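Beta-galactosidase (Streptococcus pneumoniae, PDB 4CU9) hydrolyses terminal beta-galactosides as a large multi-domain enzyme, the portion described here being a calcium-containing carbohydrate-binding module that probably attaches to galactose-bearing glycans. Local coordinates at residues A21-V35 with S44-P56. Sequence-based numbering, arbitrary orientation. Where two conformers were deposited one is given.
Sequences ASATNDIDKNSHDRV and SENRRWTNWSPTP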
# COMPACT_ATOMS: atom_id res chain seq x y z
N ALA A 21 -2.03 1.89 -5.41
CA ALA A 21 -2.41 0.50 -5.28
C ALA A 21 -2.61 -0.24 -6.60
O ALA A 21 -2.96 0.36 -7.61
CB ALA A 21 -3.64 0.34 -4.39
N SER A 22 -2.34 -1.54 -6.58
CA SER A 22 -2.62 -2.39 -7.73
C SER A 22 -4.12 -2.41 -8.09
O SER A 22 -4.46 -2.50 -9.28
CB SER A 22 -2.09 -3.81 -7.50
OG SER A 22 -2.67 -4.45 -6.39
N ALA A 23 -4.96 -2.42 -7.06
CA ALA A 23 -6.42 -2.35 -7.22
C ALA A 23 -7.09 -1.62 -6.07
O ALA A 23 -6.59 -1.66 -4.96
CB ALA A 23 -7.02 -3.73 -7.32
N THR A 24 -8.24 -0.98 -6.32
CA THR A 24 -8.93 -0.27 -5.27
C THR A 24 -10.43 -0.31 -5.60
O THR A 24 -10.81 -0.23 -6.77
CB THR A 24 -8.48 1.22 -5.19
OG1 THR A 24 -7.10 1.33 -4.86
CG2 THR A 24 -9.29 2.02 -4.20
N ASN A 25 -11.25 -0.42 -4.56
CA ASN A 25 -12.72 -0.32 -4.68
C ASN A 25 -13.15 1.15 -4.75
O ASN A 25 -13.78 1.69 -3.83
CB ASN A 25 -13.35 -1.04 -3.50
CG ASN A 25 -14.85 -0.94 -3.49
OD1 ASN A 25 -15.51 -1.11 -4.51
ND2 ASN A 25 -15.40 -0.69 -2.32
N ASP A 26 -12.77 1.82 -5.82
CA ASP A 26 -13.15 3.23 -6.03
C ASP A 26 -13.81 3.46 -7.39
O ASP A 26 -13.86 4.59 -7.85
CB ASP A 26 -11.93 4.16 -5.87
CG ASP A 26 -10.84 3.89 -6.89
OD1 ASP A 26 -11.03 3.02 -7.78
OD2 ASP A 26 -9.81 4.60 -6.81
N ILE A 27 -14.25 2.39 -8.03
CA ILE A 27 -14.82 2.47 -9.37
C ILE A 27 -16.34 2.69 -9.30
O ILE A 27 -16.90 3.52 -10.02
CB ILE A 27 -14.55 1.17 -10.14
CG1 ILE A 27 -13.04 0.93 -10.30
CG2 ILE A 27 -15.22 1.20 -11.50
CD1 ILE A 27 -12.31 2.17 -10.78
N ASP A 28 -16.98 1.95 -8.41
CA ASP A 28 -18.42 2.04 -8.21
C ASP A 28 -18.69 3.37 -7.53
O ASP A 28 -18.10 3.67 -6.52
CB ASP A 28 -18.90 0.89 -7.34
CG ASP A 28 -20.43 0.80 -7.27
OD1 ASP A 28 -21.07 1.77 -6.84
OD2 ASP A 28 -20.98 -0.26 -7.68
N LYS A 29 -19.60 4.16 -8.10
CA LYS A 29 -19.95 5.45 -7.53
C LYS A 29 -20.52 5.38 -6.12
O LYS A 29 -20.52 6.39 -5.42
CB LYS A 29 -20.93 6.18 -8.46
CG LYS A 29 -20.28 6.72 -9.73
CD LYS A 29 -21.32 7.39 -10.65
N ASN A 30 -20.95 4.20 -5.68
CA ASN A 30 -21.43 4.06 -4.30
C ASN A 30 -20.30 3.82 -3.32
O ASN A 30 -20.52 3.90 -2.11
CB ASN A 30 -22.44 2.94 -4.21
CG ASN A 30 -23.64 3.23 -5.07
OD1 ASN A 30 -24.46 4.05 -4.71
ND2 ASN A 30 -23.76 2.56 -6.20
N SER A 31 -19.10 3.55 -3.82
CA SER A 31 -17.99 3.26 -2.89
C SER A 31 -17.34 4.52 -2.38
O SER A 31 -17.17 5.44 -3.12
CB SER A 31 -16.90 2.41 -3.52
OG SER A 31 -15.94 2.16 -2.50
N HIS A 32 -16.96 4.52 -1.11
CA HIS A 32 -16.17 5.57 -0.50
C HIS A 32 -14.71 5.21 -0.21
O HIS A 32 -14.02 5.98 0.43
CB HIS A 32 -16.86 5.98 0.79
CG HIS A 32 -18.27 6.45 0.57
ND1 HIS A 32 -18.55 7.63 -0.08
CD2 HIS A 32 -19.46 5.86 0.84
CE1 HIS A 32 -19.87 7.76 -0.18
NE2 HIS A 32 -20.44 6.71 0.38
N ASP A 33 -14.22 4.08 -0.68
CA ASP A 33 -12.82 3.70 -0.42
C ASP A 33 -11.92 4.47 -1.38
O ASP A 33 -12.28 4.66 -2.54
CB ASP A 33 -12.59 2.21 -0.61
CG ASP A 33 -13.50 1.35 0.25
OD1 ASP A 33 -13.95 1.79 1.33
OD2 ASP A 33 -13.68 0.19 -0.15
N ARG A 34 -10.78 4.93 -0.89
CA ARG A 34 -9.86 5.72 -1.70
C ARG A 34 -8.43 5.40 -1.27
O ARG A 34 -8.14 5.32 -0.07
CB ARG A 34 -10.07 7.24 -1.50
CG ARG A 34 -11.45 7.79 -1.87
CD ARG A 34 -11.74 7.66 -3.36
NE ARG A 34 -13.09 8.18 -3.72
CZ ARG A 34 -14.21 7.47 -3.84
NH1 ARG A 34 -14.23 6.13 -3.69
NH2 ARG A 34 -15.33 8.10 -4.17
N VAL A 35 -7.55 5.23 -2.24
CA VAL A 35 -6.15 4.94 -1.94
C VAL A 35 -5.48 6.16 -1.28
O VAL A 35 -4.55 6.03 -0.49
CB VAL A 35 -5.38 4.50 -3.18
CG1 VAL A 35 -5.09 5.70 -4.10
CG2 VAL A 35 -4.10 3.83 -2.79
N SER A 44 -9.48 7.68 10.80
CA SER A 44 -10.90 7.38 10.89
C SER A 44 -11.18 6.06 10.17
O SER A 44 -10.75 5.85 9.03
CB SER A 44 -11.73 8.48 10.20
OG SER A 44 -11.36 9.77 10.65
N GLU A 45 -11.96 5.19 10.81
CA GLU A 45 -12.39 3.92 10.23
C GLU A 45 -13.21 4.08 8.96
O GLU A 45 -13.25 3.17 8.12
CB GLU A 45 -13.16 3.07 11.27
CG GLU A 45 -12.31 2.77 12.48
CD GLU A 45 -12.89 1.73 13.42
OE1 GLU A 45 -14.03 1.27 13.21
OE2 GLU A 45 -12.17 1.38 14.38
N ASN A 46 -13.82 5.25 8.80
CA ASN A 46 -14.67 5.51 7.64
C ASN A 46 -13.94 6.10 6.44
O ASN A 46 -14.56 6.37 5.42
CB ASN A 46 -15.83 6.41 8.06
CG ASN A 46 -16.84 5.67 8.91
OD1 ASN A 46 -17.17 6.09 10.02
ND2 ASN A 46 -17.32 4.54 8.41
N ARG A 47 -12.62 6.29 6.57
CA ARG A 47 -11.78 6.71 5.46
C ARG A 47 -10.70 5.65 5.25
O ARG A 47 -9.61 5.73 5.81
CB ARG A 47 -11.14 8.06 5.74
CG ARG A 47 -12.14 9.22 5.82
CD ARG A 47 -11.48 10.47 6.37
NE ARG A 47 -10.32 10.93 5.57
CZ ARG A 47 -10.39 11.79 4.54
NH1 ARG A 47 -11.56 12.29 4.16
NH2 ARG A 47 -9.29 12.17 3.90
N ARG A 48 -11.01 4.65 4.44
CA ARG A 48 -10.08 3.55 4.24
C ARG A 48 -9.84 3.28 2.76
O ARG A 48 -10.63 3.68 1.90
CB ARG A 48 -10.59 2.30 4.93
CG ARG A 48 -11.94 1.88 4.40
CD ARG A 48 -12.72 1.13 5.42
NE ARG A 48 -14.00 0.72 4.84
CZ ARG A 48 -15.20 1.10 5.28
NH1 ARG A 48 -15.34 1.88 6.34
NH2 ARG A 48 -16.28 0.67 4.67
N TRP A 49 -8.70 2.67 2.48
CA TRP A 49 -8.45 2.04 1.22
C TRP A 49 -8.84 0.58 1.36
O TRP A 49 -8.54 -0.07 2.36
CB TRP A 49 -6.97 2.16 0.83
CG TRP A 49 -6.65 1.25 -0.30
CD1 TRP A 49 -6.85 1.48 -1.62
CD2 TRP A 49 -6.13 -0.06 -0.20
NE1 TRP A 49 -6.45 0.40 -2.36
CE2 TRP A 49 -6.01 -0.57 -1.50
CE3 TRP A 49 -5.71 -0.85 0.88
CZ2 TRP A 49 -5.51 -1.83 -1.76
CZ3 TRP A 49 -5.22 -2.10 0.63
CH2 TRP A 49 -5.14 -2.59 -0.69
N THR A 50 -9.42 0.04 0.30
CA THR A 50 -9.72 -1.35 0.24
C THR A 50 -9.66 -1.77 -1.22
O THR A 50 -9.76 -0.92 -2.13
CB THR A 50 -11.18 -1.40 0.72
OG1 THR A 50 -11.29 -1.54 2.15
CG2 THR A 50 -12.02 -2.20 -0.06
N ASN A 51 -9.48 -3.06 -1.46
CA ASN A 51 -9.63 -3.62 -2.84
C ASN A 51 -10.79 -4.58 -2.88
O ASN A 51 -10.81 -5.52 -3.67
CB ASN A 51 -8.36 -4.34 -3.28
CG ASN A 51 -8.16 -5.64 -2.54
OD1 ASN A 51 -8.47 -5.74 -1.34
ND2 ASN A 51 -7.64 -6.66 -3.25
N TRP A 52 -11.77 -4.34 -2.01
CA TRP A 52 -12.98 -5.16 -1.94
C TRP A 52 -13.66 -5.21 -3.32
O TRP A 52 -13.74 -4.22 -4.07
CB TRP A 52 -13.99 -4.60 -0.91
CG TRP A 52 -15.19 -5.51 -0.73
CD1 TRP A 52 -15.27 -6.60 0.07
CD2 TRP A 52 -16.45 -5.42 -1.41
NE1 TRP A 52 -16.49 -7.21 -0.07
CE2 TRP A 52 -17.24 -6.50 -0.97
CE3 TRP A 52 -16.97 -4.53 -2.36
CZ2 TRP A 52 -18.53 -6.71 -1.44
CZ3 TRP A 52 -18.26 -4.75 -2.84
CH2 TRP A 52 -19.03 -5.84 -2.37
N SER A 53 -14.18 -6.39 -3.63
CA SER A 53 -14.95 -6.61 -4.81
C SER A 53 -16.05 -7.62 -4.51
O SER A 53 -15.86 -8.51 -3.71
CB SER A 53 -14.06 -7.13 -5.94
OG SER A 53 -14.83 -7.39 -7.11
N PRO A 54 -17.20 -7.48 -5.18
CA PRO A 54 -18.22 -8.55 -5.08
C PRO A 54 -17.82 -9.86 -5.75
O PRO A 54 -18.34 -10.92 -5.41
CB PRO A 54 -19.44 -7.96 -5.82
CG PRO A 54 -18.90 -6.86 -6.66
CD PRO A 54 -17.65 -6.36 -6.02
N THR A 55 -16.90 -9.78 -6.69
CA THR A 55 -16.32 -10.97 -7.32
C THR A 55 -14.80 -10.94 -7.25
O THR A 55 -14.17 -10.54 -8.24
CB THR A 55 -16.76 -11.04 -8.78
OG1 THR A 55 -16.37 -9.82 -9.45
CG2 THR A 55 -18.27 -11.21 -8.87
N PRO A 56 -14.21 -11.34 -6.09
CA PRO A 56 -12.74 -11.20 -5.99
C PRO A 56 -11.98 -12.16 -6.86
O PRO A 56 -12.46 -13.25 -7.20
CB PRO A 56 -12.42 -11.49 -4.52
CG PRO A 56 -13.64 -12.09 -3.93
CD PRO A 56 -14.80 -11.89 -4.86
O HOH W 1 -13.52 4.57 3.16
O HOH W 2 -15.06 -1.11 2.19
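W49 drives its indole into the loop 21-35, where NE1 gives a bond of 2.7 Å to T24 OG1, which lies in the ring plane, and a weak one to A23 O. W49 CG stands anti to the backbone N (chi1 167°), which carries the NH edge of the indole toward T24 and A23; T24 OG1 is also bonded to S115 O, so this buried hydroxyl ties three parts of the chain together. Apolar contacts complete the setting: A21 CB lies 3.8 Å from W49 CE2, and V35 CB is 3.7 Å from W49 CD1. The backbones join at two points, N25 N to T50 O (2.9 Å, nearly straight at 168°) and R34 N to R48 O (3.1 Å). In this beta-sandwich of the galactose-binding-domain type, the loop leaving strand 18-21 thus folds back over the short edge strand 49-50, which pairs on its other side with strand 173-182. Polar groups gather around D33. Its OD1 forms a long salt bridge with R48 NE, 3.7 Å away and well out of the guanidinium plane, so the attraction is electrostatic, while a water links D33 OD2 to R48 NH2. N25 ND2 meets D33 OD2 from above the carboxylate plane at 2.9 Å. R48 NH1 bonds E45 O in the guanidinium plane, and with the bridging water, also in that plane, this probably helps hold the group's rotation.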